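Local coordinates for SloR (Streptococcus mutans, PDB 5CVI), which probably binds DNA as a metal-responsive, homodimeric transcription regulator of the DtxR/MntR family, controlling genes in response to manganese, at residues R157-F162 with A207-I212; K10-L15 with K25-K30. One frame throughout, in Å; residues are numbered along the deposited sequence.

Interaction 1 of 2, residues R157-F162 with A207-I212. With ZN (zinc ion), chain J.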
loop_
_atom_site.group_PDB
_atom_site.type_symbol
_atom_site.label_atom_id
_atom_site.label_comp_id
_atom_site.label_asym_id
_atom_site.label_seq_id
_atom_site.Cartn_x
_atom_site.Cartn_y
_atom_site.Cartn_z
ATOM N N ARG B 157 1.280 11.840 -24.613
ATOM C CA ARG B 157 1.718 10.735 -23.762
ATOM C C ARG B 157 3.222 10.468 -23.826
ATOM O O ARG B 157 3.847 10.598 -24.884
ATOM C CB ARG B 157 0.953 9.458 -24.115
ATOM C CG ARG B 157 1.581 8.177 -23.576
ATOM C CD ARG B 157 0.808 6.953 -24.044
ATOM N NE ARG B 157 1.502 5.705 -23.739
ATOM C CZ ARG B 157 1.685 4.722 -24.614
ATOM N NH1 ARG B 157 1.228 4.844 -25.852
ATOM N NH2 ARG B 157 2.323 3.617 -24.253
ATOM N N VAL B 158 3.788 10.086 -22.683
ATOM C CA VAL B 158 5.194 9.706 -22.591
ATOM C C VAL B 158 5.319 8.413 -21.798
ATOM O O VAL B 158 4.394 8.025 -21.087
ATOM C CB VAL B 158 6.037 10.787 -21.902
ATOM C CG1 VAL B 158 5.956 12.096 -22.670
ATOM C CG2 VAL B 158 5.563 10.978 -20.459
ATOM N N GLN B 159 6.466 7.754 -21.915
ATOM C CA GLN B 159 6.682 6.497 -21.207
ATOM C C GLN B 159 7.017 6.698 -19.738
ATOM O O GLN B 159 7.499 7.757 -19.328
ATOM C CB GLN B 159 7.791 5.677 -21.865
ATOM C CG GLN B 159 7.299 4.669 -22.877
ATOM C CD GLN B 159 8.310 3.572 -23.123
ATOM O OE1 GLN B 159 9.350 3.513 -22.460
ATOM N NE2 GLN B 159 8.015 2.694 -24.074
ATOM N N ASP B 160 6.760 5.658 -18.953
ATOM C CA ASP B 160 7.174 5.625 -17.564
ATOM C C ASP B 160 8.672 5.384 -17.536
ATOM O O ASP B 160 9.123 4.248 -17.447
ATOM C CB ASP B 160 6.452 4.499 -16.832
ATOM C CG ASP B 160 6.558 4.623 -15.327
ATOM O OD1 ASP B 160 7.556 5.200 -14.842
ATOM O OD2 ASP B 160 5.641 4.145 -14.628
ATOM N N ASN B 161 9.447 6.457 -17.616
ATOM C CA ASN B 161 10.887 6.324 -17.753
ATOM C C ASN B 161 11.617 7.452 -17.055
ATOM O O ASN B 161 11.484 8.611 -17.440
ATOM C CB ASN B 161 11.256 6.293 -19.236
ATOM C CG ASN B 161 12.718 6.014 -19.464
ATOM O OD1 ASN B 161 13.556 6.915 -19.384
ATOM N ND2 ASN B 161 13.038 4.757 -19.751
ATOM N N PHE B 162 12.394 7.111 -16.034
ATOM C CA PHE B 162 13.079 8.120 -15.238
ATOM C C PHE B 162 13.977 9.034 -16.075
ATOM O O PHE B 162 13.952 10.252 -15.909
ATOM C CB PHE B 162 13.876 7.472 -14.106
ATOM C CG PHE B 162 14.534 8.462 -13.192
ATOM C CD1 PHE B 162 13.810 9.087 -12.190
ATOM C CD2 PHE B 162 15.876 8.774 -13.335
ATOM C CE1 PHE B 162 14.412 10.001 -11.347
ATOM C CE2 PHE B 162 16.484 9.686 -12.495
ATOM C CZ PHE B 162 15.752 10.300 -11.499
ATOM N N ALA B 207 12.659 10.135 -29.447
ATOM C CA ALA B 207 11.404 10.315 -30.173
ATOM C C ALA B 207 10.523 9.065 -30.133
ATOM O O ALA B 207 9.316 9.135 -30.371
ATOM C CB ALA B 207 11.680 10.726 -31.608
ATOM N N SER B 208 11.136 7.924 -29.833
ATOM C CA SER B 208 10.427 6.650 -29.791
ATOM C C SER B 208 9.713 6.443 -28.461
ATOM O O SER B 208 8.865 5.561 -28.336
ATOM C CB SER B 208 11.400 5.499 -30.035
ATOM O OG SER B 208 12.422 5.486 -29.055
ATOM N N GLN B 209 10.072 7.255 -27.470
ATOM C CA GLN B 209 9.496 7.152 -26.133
ATOM C C GLN B 209 8.443 8.229 -25.910
ATOM O O GLN B 209 7.944 8.409 -24.800
ATOM C CB GLN B 209 10.589 7.278 -25.073
ATOM C CG GLN B 209 11.631 6.175 -25.112
ATOM C CD GLN B 209 11.063 4.826 -24.727
ATOM O OE1 GLN B 209 10.270 4.239 -25.465
ATOM N NE2 GLN B 209 11.462 4.328 -23.560
ATOM N N ILE B 210 8.112 8.946 -26.977
ATOM C CA ILE B 210 7.153 10.041 -26.908
ATOM C C ILE B 210 5.993 9.815 -27.873
ATOM O O ILE B 210 6.173 9.269 -28.963
ATOM C CB ILE B 210 7.827 11.386 -27.231
ATOM C CG1 ILE B 210 8.751 11.801 -26.087
ATOM C CG2 ILE B 210 6.789 12.462 -27.486
ATOM C CD1 ILE B 210 9.434 13.128 -26.320
ATOM N N TYR B 211 4.801 10.236 -27.467
ATOM C CA TYR B 211 3.612 10.060 -28.288
ATOM C C TYR B 211 2.932 11.401 -28.557
ATOM O O TYR B 211 2.746 12.208 -27.645
ATOM C CB TYR B 211 2.645 9.082 -27.618
ATOM C CG TYR B 211 3.228 7.701 -27.397
ATOM C CD1 TYR B 211 3.891 7.383 -26.216
ATOM C CD2 TYR B 211 3.111 6.714 -28.365
ATOM C CE1 TYR B 211 4.424 6.119 -26.010
ATOM C CE2 TYR B 211 3.637 5.447 -28.168
ATOM C CZ TYR B 211 4.293 5.156 -26.990
ATOM O OH TYR B 211 4.817 3.898 -26.798
ATOM N N ILE B 212 2.564 11.634 -29.812
ATOM C CA ILE B 212 1.996 12.917 -30.214
ATOM C C ILE B 212 0.683 12.767 -30.979
ATOM O O ILE B 212 0.287 11.662 -31.350
ATOM C CB ILE B 212 2.995 13.719 -31.071
ATOM C CG1 ILE B 212 3.503 12.862 -32.231
ATOM C CG2 ILE B 212 4.154 14.201 -30.216
ATOM C CD1 ILE B 212 4.523 13.558 -33.115
HETATM ZN ZN ZN J . 6.004 3.796 -12.751
HETATM O O HOH W 1 2.325 1.924 -26.991
HETATM O O HOH W 2 5.604 5.818 -12.232
#
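The backbone N of Y211 donates to the carbonyl O of R157 at 2.8 Å. R157 N returns a weak bond to Y211 O, which makes this an antiparallel hydrogen-bonded pair. On the face of the sheet that bears both side chains, R157 runs beside Y211 in the same direction, with CG anti to the backbone N (chi1 164°) and the chain running straight on to NE, which carries it along the ring. CG, CD and NE pass the CD1–CE1 side of the ring, and the guanidinium then lies flat on it. The planes are 10° apart, and CZ sits 3.7 Å from the ring centroid in a cation-pi stack, with NH1 over the centre of the face. NH1 also donates to the carbonyl O of Y140, while a water joins NH2 to Y211 OH; together these probably limit the group's rotation. These strands, 151-158 and 210-214, are neighbours in the antiparallel sheet of the FeoA domain, which belongs to the SH3-like clan. On the other face V158 CG1 meets I210 CG1 at 4.4 Å in the next, non-hydrogen-bonded pair, and L164 and M168 of helix 162-170 pack on V158. Beyond it the strands part: Q159 N still reaches Q209 O through a weak bond of 3.3 Å, and the two glutamine amides meet with their planes 66° apart. D160, pointing away from 207-212, places OD2 1.9 Å from a zinc ion that H76 and H95 also bind.

Interaction 2 of 2, residues K10-L15 with K25-K30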
loop_
_atom_site.group_PDB
_atom_site.type_symbol
_atom_site.label_atom_id
_atom_site.label_comp_id
_atom_site.label_asym_id
_atom_site.label_seq_id
_atom_site.Cartn_x
_atom_site.Cartn_y
_atom_site.Cartn_z
ATOM N N LYS B 10 5.022 -6.290 -18.237
ATOM C CA LYS B 10 4.642 -4.933 -18.623
ATOM C C LYS B 10 5.575 -4.346 -19.680
ATOM O O LYS B 10 5.141 -3.595 -20.552
ATOM C CB LYS B 10 4.574 -4.011 -17.399
ATOM C CG LYS B 10 3.368 -4.259 -16.504
ATOM C CD LYS B 10 3.155 -3.124 -15.511
ATOM C CE LYS B 10 4.288 -3.037 -14.502
ATOM N NZ LYS B 10 4.043 -1.960 -13.500
ATOM N N ILE B 11 6.855 -4.691 -19.597
ATOM C CA ILE B 11 7.835 -4.221 -20.568
ATOM C C ILE B 11 7.663 -4.939 -21.906
ATOM O O ILE B 11 7.771 -4.330 -22.968
ATOM C CB ILE B 11 9.272 -4.418 -20.056
ATOM C CG1 ILE B 11 9.449 -3.742 -18.696
ATOM C CG2 ILE B 11 10.280 -3.891 -21.066
ATOM C CD1 ILE B 11 9.153 -2.262 -18.703
ATOM N N ILE B 12 7.396 -6.239 -21.843
ATOM C CA ILE B 12 7.132 -7.032 -23.040
ATOM C C ILE B 12 5.841 -6.569 -23.711
ATOM O O ILE B 12 5.715 -6.608 -24.936
ATOM C CB ILE B 12 7.021 -8.536 -22.704
ATOM C CG1 ILE B 12 8.357 -9.068 -22.181
ATOM C CG2 ILE B 12 6.578 -9.331 -23.921
ATOM C CD1 ILE B 12 9.493 -8.972 -23.183
ATOM N N TYR B 13 4.891 -6.123 -22.896
ATOM C CA TYR B 13 3.591 -5.679 -23.387
ATOM C C TYR B 13 3.725 -4.522 -24.373
ATOM O O TYR B 13 3.175 -4.570 -25.473
ATOM C CB TYR B 13 2.694 -5.264 -22.218
ATOM C CG TYR B 13 1.222 -5.170 -22.562
ATOM C CD1 TYR B 13 0.694 -4.023 -23.144
ATOM C CD2 TYR B 13 0.360 -6.223 -22.292
ATOM C CE1 TYR B 13 -0.653 -3.934 -23.453
ATOM C CE2 TYR B 13 -0.987 -6.142 -22.597
ATOM C CZ TYR B 13 -1.487 -4.998 -23.176
ATOM O OH TYR B 13 -2.826 -4.919 -23.476
ATOM N N GLU B 14 4.456 -3.483 -23.979
ATOM C CA GLU B 14 4.602 -2.298 -24.821
ATOM C C GLU B 14 5.514 -2.563 -26.018
ATOM O O GLU B 14 5.307 -2.007 -27.098
ATOM C CB GLU B 14 5.102 -1.095 -24.012
ATOM C CG GLU B 14 6.495 -1.260 -23.422
ATOM C CD GLU B 14 6.968 -0.021 -22.674
ATOM O OE1 GLU B 14 6.200 0.963 -22.587
ATOM O OE2 GLU B 14 8.114 -0.033 -22.173
ATOM N N LEU B 15 6.519 -3.413 -25.821
ATOM C CA LEU B 15 7.418 -3.801 -26.904
ATOM C C LEU B 15 6.634 -4.461 -28.028
ATOM O O LEU B 15 6.898 -4.229 -29.207
ATOM C CB LEU B 15 8.503 -4.749 -26.394
ATOM C CG LEU B 15 9.898 -4.142 -26.240
ATOM C CD1 LEU B 15 9.852 -2.926 -25.329
ATOM C CD2 LEU B 15 10.887 -5.170 -25.706
ATOM N N LYS B 25 19.022 -8.755 -21.865
ATOM C CA LYS B 25 19.983 -7.933 -21.135
ATOM C C LYS B 25 19.606 -6.455 -21.199
ATOM O O LYS B 25 19.803 -5.714 -20.235
ATOM C CB LYS B 25 21.405 -8.137 -21.670
ATOM C CG LYS B 25 22.457 -7.276 -20.977
ATOM C CD LYS B 25 23.852 -7.510 -21.542
ATOM C CE LYS B 25 24.344 -8.924 -21.268
ATOM N NZ LYS B 25 24.461 -9.215 -19.810
ATOM N N GLN B 26 19.066 -6.033 -22.338
ATOM C CA GLN B 26 18.615 -4.655 -22.505
ATOM C C GLN B 26 17.356 -4.404 -21.679
ATOM O O GLN B 26 17.163 -3.319 -21.130
ATOM C CB GLN B 26 18.359 -4.355 -23.980
ATOM C CG GLN B 26 19.546 -4.660 -24.875
ATOM C CD GLN B 26 19.212 -4.552 -26.347
ATOM O OE1 GLN B 26 19.669 -5.358 -27.159
ATOM N NE2 GLN B 26 18.412 -3.554 -26.701
ATOM N N ILE B 27 16.501 -5.420 -21.595
ATOM C CA ILE B 27 15.311 -5.358 -20.755
ATOM C C ILE B 27 15.705 -5.288 -19.282
ATOM O O ILE B 27 15.095 -4.560 -18.503
ATOM C CB ILE B 27 14.389 -6.573 -20.978
ATOM C CG1 ILE B 27 13.865 -6.591 -22.415
ATOM C CG2 ILE B 27 13.233 -6.552 -19.997
ATOM C CD1 ILE B 27 12.971 -7.773 -22.723
ATOM N N ALA B 28 16.732 -6.048 -18.912
ATOM C CA ALA B 28 17.245 -6.040 -17.545
ATOM C C ALA B 28 17.791 -4.664 -17.179
ATOM O O ALA B 28 17.689 -4.228 -16.030
ATOM C CB ALA B 28 18.323 -7.097 -17.380
ATOM N N GLU B 29 18.375 -3.991 -18.167
ATOM C CA GLU B 29 18.919 -2.650 -17.983
ATOM C C GLU B 29 17.827 -1.666 -17.567
ATOM O O GLU B 29 17.864 -1.116 -16.466
ATOM C CB GLU B 29 19.608 -2.170 -19.266
ATOM C CG GLU B 29 20.852 -2.968 -19.649
ATOM C CD GLU B 29 21.422 -2.564 -21.003
ATOM O OE1 GLU B 29 20.768 -1.774 -21.717
ATOM O OE2 GLU B 29 22.527 -3.037 -21.352
ATOM N N LYS B 30 16.848 -1.459 -18.446
ATOM C CA LYS B 30 15.760 -0.518 -18.184
ATOM C C LYS B 30 14.905 -0.946 -16.995
ATOM O O LYS B 30 14.091 -0.173 -16.491
ATOM C CB LYS B 30 14.880 -0.348 -19.426
ATOM C CG LYS B 30 14.283 -1.640 -19.956
ATOM C CD LYS B 30 13.298 -1.364 -21.082
ATOM C CE LYS B 30 13.957 -0.602 -22.223
ATOM N NZ LYS B 30 12.969 -0.221 -23.270
#
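I11 and I27 meet between helices 7-18 and 24-30, passing alongside with opposite headings and touching through their branch methyls, CG2 to CG2, at 4.1 Å. The same methyl of I11 also rests against the aliphatic part of K30, with K30 CD 3.9 Å away; K30 CG sits between the backbone N and the carbonyl carbon (chi1 57°), and CD continues extended from it (chi2 173°) to meet the methyl. I12 approaches differently. Its side chain crosses that of I27 at about a right angle, and the two terminal methyls, I12 CD1 and I27 CD1, touch at 3.7 Å. L15, one turn beyond I11, brings CD2 to the same I27 CD1 at the longer distance of 4.5 Å. I27 therefore serves three residues of the first helix: CG2 meets I11, and CD1 meets I12 and L15. The axes of segments 10-15 and 25-30 come within 11.4 Å, with 115° between their N-to-C directions, so the helices meet through side chains and their backbones stay well separated. They belong to the N-terminal DNA-binding domain of the helix-turn-helix clan, in which helix 35-47 follows, its V38 packing on A28. I22 adds to the core from the loop between them, against L15 and I27. No hydrogen bond links the two segments. E14 OE2, which has a long, weak ion pair with R18, remains 5.0 Å from K30 NZ, so the contact rests on dispersion and burial of aliphatic carbon, and any electrostatic help from the E14–K30 pair is probably slight.

From the N terminus, interaction 2 comes first: helix 7-18 meets helix 24-30 across a short loop, a local closure within the DNA-binding domain. The chain then runs through helix 35-47, the small sheet 51-54/60-61, the long helix 63-85, which itself supplies zinc ligands, and helices 91-101 and 107-116 before reaching the FeoA domain. There interaction 1 joins the first strand to the last, closing 44 intervening residues. The two closures follow in series and neither nest nor cross. In space they touch: Q159 NE2 lies 2.9 Å from E14 OE1, and R18 of helix 7-18 packs on Q159 and Y211, so the C-terminal domain rests against the first helix of the DNA-binding domain.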